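Local coordinates for protein putative laminarinase (Phanerochaete chrysosporium, PDB 2W39) that probably hydrolyses the glycosidic bonds of beta-1,3-glucans such as laminarin, as a secreted fungal enzyme of glycoside hydrolase family 16, at residues Tyr3-Phe14 against Asp290-Gln298. Numbering follows the deposited sequence.
Sequences YHLEDNWVGSAF and DIASVRVYQ
Val296 O accepts from both Glu6 N (2.7 Å) and Asp7 N (3.1 Å), a classic beta bulge in the antiparallel pairing of strand 3-9 with strand 293-297; regular pairing resumes with Val296 N returning a bond to Asp7 O, and continues in the mutual bonds of Trp9 and Val294. On the buried face Trp9, an aromatic broad enough to span two residues, sets its ring edge against Val294, CE3 to CG1 at 3.6 Å, while CZ3 reaches Val296 CG2. Beta-branched Val294 puts its other methyl, CG2, at the edge of the Phe14 ring. On the other face the extended Arg295 chain runs beside Asn8, whose CG stands anti to the backbone N (chi1 -175°), bringing OD1 within 2.8 Å of Arg295 NE; the donor sits above the amide plane, and the bond is bent (142°). A water accepts from Asn8 ND2 and Arg295 NH2, closing the bridge. A leucine in place of Arg295 would probably leave Asn8 OD1 without this donor and the water with one anchor fewer. Leu5 CD1 lies over the Tyr297 ring in a CH-pi contact, 4.1 Å from its centroid. Apolar contacts about Trp9 on one face and the Asn8-Arg295 pair on the other thus join the chain's two terminal strands within the family's beta-sandwich.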
ATOM      1  N   TYR A   3     -12.559  -8.907 -16.954  1.00  7.35           N
ATOM      2  CA  TYR A   3     -11.124  -9.196 -16.977  1.00  6.75           C
ATOM      3  C   TYR A   3     -10.934 -10.656 -16.613  1.00  6.76           C
ATOM      4  O   TYR A   3     -11.826 -11.293 -16.020  1.00  7.41           O
ATOM      5  CB  TYR A   3     -10.348  -8.323 -15.973  1.00  7.00           C
ATOM      6  CG  TYR A   3     -10.473  -6.837 -16.142  1.00  6.77           C
ATOM      7  CD1 TYR A   3      -9.494  -6.104 -16.822  1.00  8.41           C
ATOM      8  CD2 TYR A   3     -11.533  -6.130 -15.582  1.00  7.02           C
ATOM      9  CE1 TYR A   3      -9.586  -4.732 -16.947  1.00  9.83           C
ATOM     10  CE2 TYR A   3     -11.626  -4.751 -15.706  1.00  7.26           C
ATOM     11  CZ  TYR A   3     -10.648  -4.075 -16.401  1.00  8.54           C
ATOM     12  OH  TYR A   3     -10.720  -2.703 -16.550  1.00  9.69           O
ATOM     13  N   HIS A   4      -9.746 -11.167 -16.908  1.00  6.62           N
ATOM     14  CA  HIS A   4      -9.427 -12.569 -16.656  1.00  6.94           C
ATOM     15  C   HIS A   4      -8.105 -12.671 -15.931  1.00  6.47           C
ATOM     16  O   HIS A   4      -7.209 -11.833 -16.089  1.00  6.75           O
ATOM     17  CB  HIS A   4      -9.410 -13.368 -17.967  1.00  7.53           C
ATOM     18  CG  HIS A   4     -10.729 -13.340 -18.653  1.00  7.44           C
ATOM     19  ND1 HIS A   4     -11.058 -12.403 -19.610  1.00  8.87           N
ATOM     20  CD2 HIS A   4     -11.850 -14.065 -18.433  1.00  7.23           C
ATOM     21  CE1 HIS A   4     -12.315 -12.592 -19.991  1.00  8.14           C
ATOM     22  NE2 HIS A   4     -12.813 -13.598 -19.295  1.00  8.88           N
ATOM     23  N   LEU A   5      -7.958 -13.733 -15.158  1.00  6.75           N
ATOM     24  CA  LEU A   5      -6.792 -13.897 -14.307  1.00  7.02           C
ATOM     25  C   LEU A   5      -5.503 -13.847 -15.105  1.00  6.87           C
ATOM     26  O   LEU A   5      -5.375 -14.504 -16.152  1.00  7.55           O
ATOM     27  CB  LEU A   5      -6.905 -15.226 -13.567  1.00  8.13           C
ATOM     28  CG  LEU A   5      -5.962 -15.472 -12.412  1.00  9.00           C
ATOM     29  CD1 LEU A   5      -6.160 -14.428 -11.284  1.00  9.52           C
ATOM     30  CD2 LEU A   5      -6.193 -16.894 -11.906  1.00 11.32           C
ATOM     31  N   GLU A   6      -4.551 -13.074 -14.595  1.00  6.36           N
ATOM     32  CA  GLU A   6      -3.219 -12.907 -15.173  1.00  7.41           C
ATOM     33  C   GLU A   6      -2.147 -13.478 -14.235  1.00  7.49           C
ATOM     34  O   GLU A   6      -1.179 -14.082 -14.692  1.00  9.14           O
ATOM     35  CB  GLU A   6      -2.985 -11.412 -15.470  1.00  8.32           C
ATOM     36  CG  GLU A   6      -1.613 -11.020 -15.971  1.00 10.52           C
ATOM     37  CD  GLU A   6      -1.243 -11.629 -17.306  1.00 11.75           C
ATOM     38  OE1 GLU A   6      -2.116 -12.082 -18.062  1.00 13.09           O
ATOM     39  OE2 GLU A   6      -0.034 -11.626 -17.615  1.00 14.34           O
ATOM     40  N   ASP A   7      -2.304 -13.246 -12.932  1.00  7.17           N
ATOM     41  CA  ASP A   7      -1.384 -13.740 -11.907  1.00  7.89           C
ATOM     42  C   ASP A   7      -2.160 -14.079 -10.662  1.00  7.74           C
ATOM     43  O   ASP A   7      -3.046 -13.338 -10.251  1.00  8.49           O
ATOM     44  CB  ASP A   7      -0.329 -12.690 -11.561  1.00  8.71           C
ATOM     45  CG  ASP A   7       0.589 -12.392 -12.717  1.00  9.71           C
ATOM     46  OD1 ASP A   7       1.462 -13.239 -13.019  1.00 12.08           O
ATOM     47  OD2 ASP A   7       0.446 -11.316 -13.338  1.00 11.27           O
ATOM     48  N   ASN A   8      -1.805 -15.200 -10.058  1.00  8.16           N
ATOM     49  CA  ASN A   8      -2.422 -15.650  -8.843  1.00  8.75           C
ATOM     50  C   ASN A   8      -1.314 -15.924  -7.847  1.00  8.31           C
ATOM     51  O   ASN A   8      -0.631 -16.953  -7.951  1.00 10.29           O
ATOM     52  CB  ASN A   8      -3.222 -16.932  -9.107  1.00 10.24           C
ATOM     53  CG  ASN A   8      -3.991 -17.389  -7.890  1.00 12.85           C
ATOM     54  OD1 ASN A   8      -4.128 -16.650  -6.913  1.00 15.86           O
ATOM     55  ND2 ASN A   8      -4.477 -18.624  -7.923  1.00 17.43           N
ATOM     56  N   TRP A   9      -1.122 -15.013  -6.894  1.00  7.20           N
ATOM     57  CA  TRP A   9      -0.023 -15.143  -5.958  1.00  7.62           C
ATOM     58  C   TRP A   9      -0.512 -15.477  -4.561  1.00  7.17           C
ATOM     59  O   TRP A   9      -1.226 -14.687  -3.938  1.00  6.76           O
ATOM     60  CB  TRP A   9       0.795 -13.862  -5.944  1.00  7.46           C
ATOM     61  CG  TRP A   9       1.361 -13.434  -7.279  1.00  7.22           C
ATOM     62  CD1 TRP A   9       2.012 -14.208  -8.199  1.00  7.66           C
ATOM     63  CD2 TRP A   9       1.360 -12.103  -7.804  1.00  6.69           C
ATOM     64  NE1 TRP A   9       2.409 -13.430  -9.265  1.00  7.44           N
ATOM     65  CE2 TRP A   9       2.031 -12.133  -9.041  1.00  6.55           C
ATOM     66  CE3 TRP A   9       0.825 -10.891  -7.354  1.00  6.62           C
ATOM     67  CZ2 TRP A   9       2.206 -10.993  -9.826  1.00  7.57           C
ATOM     68  CZ3 TRP A   9       1.012  -9.759  -8.121  1.00  7.19           C
ATOM     69  CH2 TRP A   9       1.689  -9.818  -9.354  1.00  7.34           C
ATOM     70  N   VAL A  10      -0.113 -16.656  -4.091  1.00  7.45           N
ATOM     71  CA  VAL A  10      -0.426 -17.130  -2.749  1.00  8.36           C
ATOM     72  C   VAL A  10       0.834 -17.749  -2.151  1.00  7.98           C
ATOM     73  O   VAL A  10       1.539 -18.515  -2.823  1.00  8.60           O
ATOM     74  CB  VAL A  10      -1.545 -18.208  -2.805  1.00  9.00           C
ATOM     75  CG1 VAL A  10      -1.801 -18.820  -1.427  1.00 10.16           C
ATOM     76  CG2 VAL A  10      -2.838 -17.617  -3.381  1.00 10.17           C
ATOM     77  N   GLY A  11       1.124 -17.429  -0.895  1.00  8.30           N
ATOM     78  CA  GLY A  11       2.188 -18.130  -0.159  1.00  9.04           C
ATOM     79  C   GLY A  11       3.531 -18.098  -0.854  1.00  9.39           C
ATOM     80  O   GLY A  11       4.027 -17.034  -1.214  1.00  8.95           O
ATOM     81  N   SER A  12       4.113 -19.273  -1.084  1.00  9.85           N
ATOM     82  CA  SER A  12       5.459 -19.340  -1.648  1.00 10.31           C
ATOM     83  C   SER A  12       5.571 -18.754  -3.068  1.00  9.44           C
ATOM     84  O   SER A  12       6.676 -18.451  -3.519  1.00  9.29           O
ATOM     85  CB  SER A  12       5.961 -20.784  -1.647  1.00 11.77           C
ATOM     86  OG  SER A  12       5.151 -21.579  -2.486  1.00 15.60           O
ATOM     87  N   ALA A  13       4.445 -18.580  -3.763  1.00  9.42           N
ATOM     88  CA  ALA A  13       4.492 -17.998  -5.113  1.00  9.35           C
ATOM     89  C   ALA A  13       5.226 -16.662  -5.119  1.00  8.40           C
ATOM     90  O   ALA A  13       5.920 -16.333  -6.072  1.00  8.80           O
ATOM     91  CB  ALA A  13       3.088 -17.815  -5.682  1.00  9.71           C
ATOM     92  N   PHE A  14       5.043 -15.875  -4.059  1.00  8.15           N
ATOM     93  CA  PHE A  14       5.644 -14.547  -3.995  1.00  7.80           C
ATOM     94  C   PHE A  14       7.167 -14.594  -4.068  1.00  8.05           C
ATOM     95  O   PHE A  14       7.790 -13.628  -4.507  1.00  9.09           O
ATOM     96  CB  PHE A  14       5.221 -13.819  -2.716  1.00  8.07           C
ATOM     97  CG  PHE A  14       3.789 -13.364  -2.715  1.00  7.24           C
ATOM     98  CD1 PHE A  14       3.444 -12.125  -3.261  1.00  6.87           C
ATOM     99  CD2 PHE A  14       2.797 -14.152  -2.144  1.00  6.88           C
ATOM    100  CE1 PHE A  14       2.121 -11.676  -3.234  1.00  7.73           C
ATOM    101  CE2 PHE A  14       1.463 -13.726  -2.119  1.00  7.42           C
ATOM    102  CZ  PHE A  14       1.123 -12.472  -2.660  1.00  7.03           C
ATOM    103  N   ASP A 290      -0.019  -9.717   6.830  1.00  5.47           N
ATOM    104  CA  ASP A 290      -0.401 -11.123   6.628  1.00  5.76           C
ATOM    105  C   ASP A 290      -1.346 -11.080   5.440  1.00  5.87           C
ATOM    106  O   ASP A 290      -2.452 -10.517   5.539  1.00  6.09           O
ATOM    107  CB  ASP A 290      -1.066 -11.697   7.893  1.00  6.91           C
ATOM    108  CG  ASP A 290      -1.576 -13.121   7.711  1.00  8.34           C
ATOM    109  OD1 ASP A 290      -1.765 -13.576   6.576  1.00  8.92           O
ATOM    110  OD2 ASP A 290      -1.826 -13.788   8.748  1.00 13.12           O
ATOM    111  N   ILE A 291      -0.877 -11.604   4.312  1.00  5.62           N
ATOM    112  CA  ILE A 291      -1.592 -11.516   3.045  1.00  6.18           C
ATOM    113  C   ILE A 291      -2.004 -12.923   2.620  1.00  5.96           C
ATOM    114  O   ILE A 291      -1.169 -13.843   2.576  1.00  6.56           O
ATOM    115  CB  ILE A 291      -0.707 -10.823   1.998  1.00  7.30           C
ATOM    116  CG1 ILE A 291      -0.548  -9.342   2.395  1.00  7.85           C
ATOM    117  CG2 ILE A 291      -1.307 -10.957   0.595  1.00  7.85           C
ATOM    118  CD1 ILE A 291       0.609  -8.617   1.723  1.00  9.64           C
ATOM    119  N   ALA A 292      -3.298 -13.093   2.359  1.00  5.87           N
ATOM    120  CA  ALA A 292      -3.847 -14.371   1.912  1.00  6.39           C
ATOM    121  C   ALA A 292      -3.620 -14.592   0.416  1.00  6.62           C
ATOM    122  O   ALA A 292      -3.357 -15.729  -0.014  1.00  7.29           O
ATOM    123  CB  ALA A 292      -5.350 -14.448   2.244  1.00  7.15           C
ATOM    124  N   SER A 293      -3.740 -13.526  -0.380  1.00  6.09           N
ATOM    125  CA  SER A 293      -3.510 -13.624  -1.818  1.00  6.20           C
ATOM    126  C   SER A 293      -3.401 -12.233  -2.403  1.00  5.62           C
ATOM    127  O   SER A 293      -3.961 -11.254  -1.863  1.00  5.47           O
ATOM    128  CB  SER A 293      -4.647 -14.375  -2.526  1.00  7.10           C
ATOM    129  OG  SER A 293      -5.886 -13.722  -2.339  1.00  7.84           O
ATOM    130  N   VAL A 294      -2.704 -12.160  -3.534  1.00  5.86           N
ATOM    131  CA  VAL A 294      -2.773 -11.000  -4.427  1.00  5.72           C
ATOM    132  C   VAL A 294      -3.025 -11.571  -5.813  1.00  5.96           C
ATOM    133  O   VAL A 294      -2.289 -12.464  -6.247  1.00  6.28           O
ATOM    134  CB  VAL A 294      -1.505 -10.126  -4.398  1.00  5.57           C
ATOM    135  CG1 VAL A 294      -1.608  -8.999  -5.428  1.00  6.85           C
ATOM    136  CG2 VAL A 294      -1.278  -9.546  -2.995  1.00  6.58           C
ATOM    137  N   ARG A 295      -4.075 -11.097  -6.483  1.00  5.53           N
ATOM    138  CA  ARG A 295      -4.433 -11.585  -7.803  1.00  6.34           C
ATOM    139  C   ARG A 295      -4.506 -10.411  -8.747  1.00  5.95           C
ATOM    140  O   ARG A 295      -5.016  -9.344  -8.403  1.00  7.01           O
ATOM    141  CB  ARG A 295      -5.771 -12.321  -7.764  1.00  7.30           C
ATOM    142  CG  ARG A 295      -5.676 -13.586  -6.901  1.00  9.37           C
ATOM    143  CD  ARG A 295      -6.906 -14.469  -6.926  1.00 12.35           C
ATOM    144  NE  ARG A 295      -6.666 -15.670  -6.110  1.00 14.75           N
ATOM    145  CZ  ARG A 295      -7.217 -15.916  -4.919  1.00 14.78           C
ATOM    146  NH1 ARG A 295      -8.082 -15.066  -4.383  1.00 15.65           N
ATOM    147  NH2 ARG A 295      -6.907 -17.028  -4.261  1.00 17.06           N
ATOM    148  N   VAL A 296      -3.987 -10.622  -9.949  1.00  5.36           N
ATOM    149  CA  VAL A 296      -4.025  -9.592 -10.973  1.00  5.27           C
ATOM    150  C   VAL A 296      -4.795 -10.140 -12.162  1.00  5.14           C
ATOM    151  O   VAL A 296      -4.640 -11.313 -12.517  1.00  5.87           O
ATOM    152  CB  VAL A 296      -2.618  -9.160 -11.404  1.00  5.94           C
ATOM    153  CG1 VAL A 296      -2.713  -8.047 -12.452  1.00  8.19           C
ATOM    154  CG2 VAL A 296      -1.809  -8.681 -10.189  1.00  7.79           C
ATOM    155  N   TYR A 297      -5.609  -9.274 -12.758  1.00  5.19           N
ATOM    156  CA  TYR A 297      -6.447  -9.603 -13.902  1.00  5.62           C
ATOM    157  C   TYR A 297      -6.154  -8.600 -15.004  1.00  5.77           C
ATOM    158  O   TYR A 297      -5.892  -7.426 -14.751  1.00  5.72           O
ATOM    159  CB  TYR A 297      -7.927  -9.477 -13.527  1.00  5.72           C
ATOM    160  CG  TYR A 297      -8.362 -10.420 -12.436  1.00  5.78           C
ATOM    161  CD1 TYR A 297      -8.091 -10.139 -11.097  1.00  6.17           C
ATOM    162  CD2 TYR A 297      -9.081 -11.570 -12.741  1.00  6.75           C
ATOM    163  CE1 TYR A 297      -8.507 -11.007 -10.094  1.00  7.07           C
ATOM    164  CE2 TYR A 297      -9.499 -12.433 -11.748  1.00  6.99           C
ATOM    165  CZ  TYR A 297      -9.203 -12.150 -10.422  1.00  7.22           C
ATOM    166  OH  TYR A 297      -9.623 -12.998  -9.412  1.00  8.12           O
ATOM    167  N   GLN A 298      -6.253  -9.059 -16.251  1.00  6.56           N
ATOM    168  CA  GLN A 298      -6.104  -8.211 -17.432  1.00  8.07           C
ATOM    169  C   GLN A 298      -7.086  -8.646 -18.500  1.00  8.84           C
ATOM    170  O   GLN A 298      -7.324  -7.873 -19.435  1.00 10.69           O
ATOM    171  CB  GLN A 298      -4.725  -8.363 -18.056  1.00 10.87           C
ATOM    172  CG  GLN A 298      -3.619  -7.731 -17.301  1.00 13.17           C
ATOM    173  CD  GLN A 298      -2.252  -7.963 -17.942  1.00 13.42           C
ATOM    174  OE1 GLN A 298      -2.101  -8.561 -19.023  1.00 17.09           O
ATOM    175  NE2 GLN A 298      -1.264  -7.487 -17.282  1.00 12.76           N
ATOM    176  OXT GLN A 298      -7.576  -9.786 -18.442  1.00  9.50           O
TER
HETATM  177  O   HOH W   1      -5.596 -19.440  -5.215  1.00 24.52           O
HETATM  178  O   HOH W   2      -0.602 -15.849   0.589  1.00  9.19           O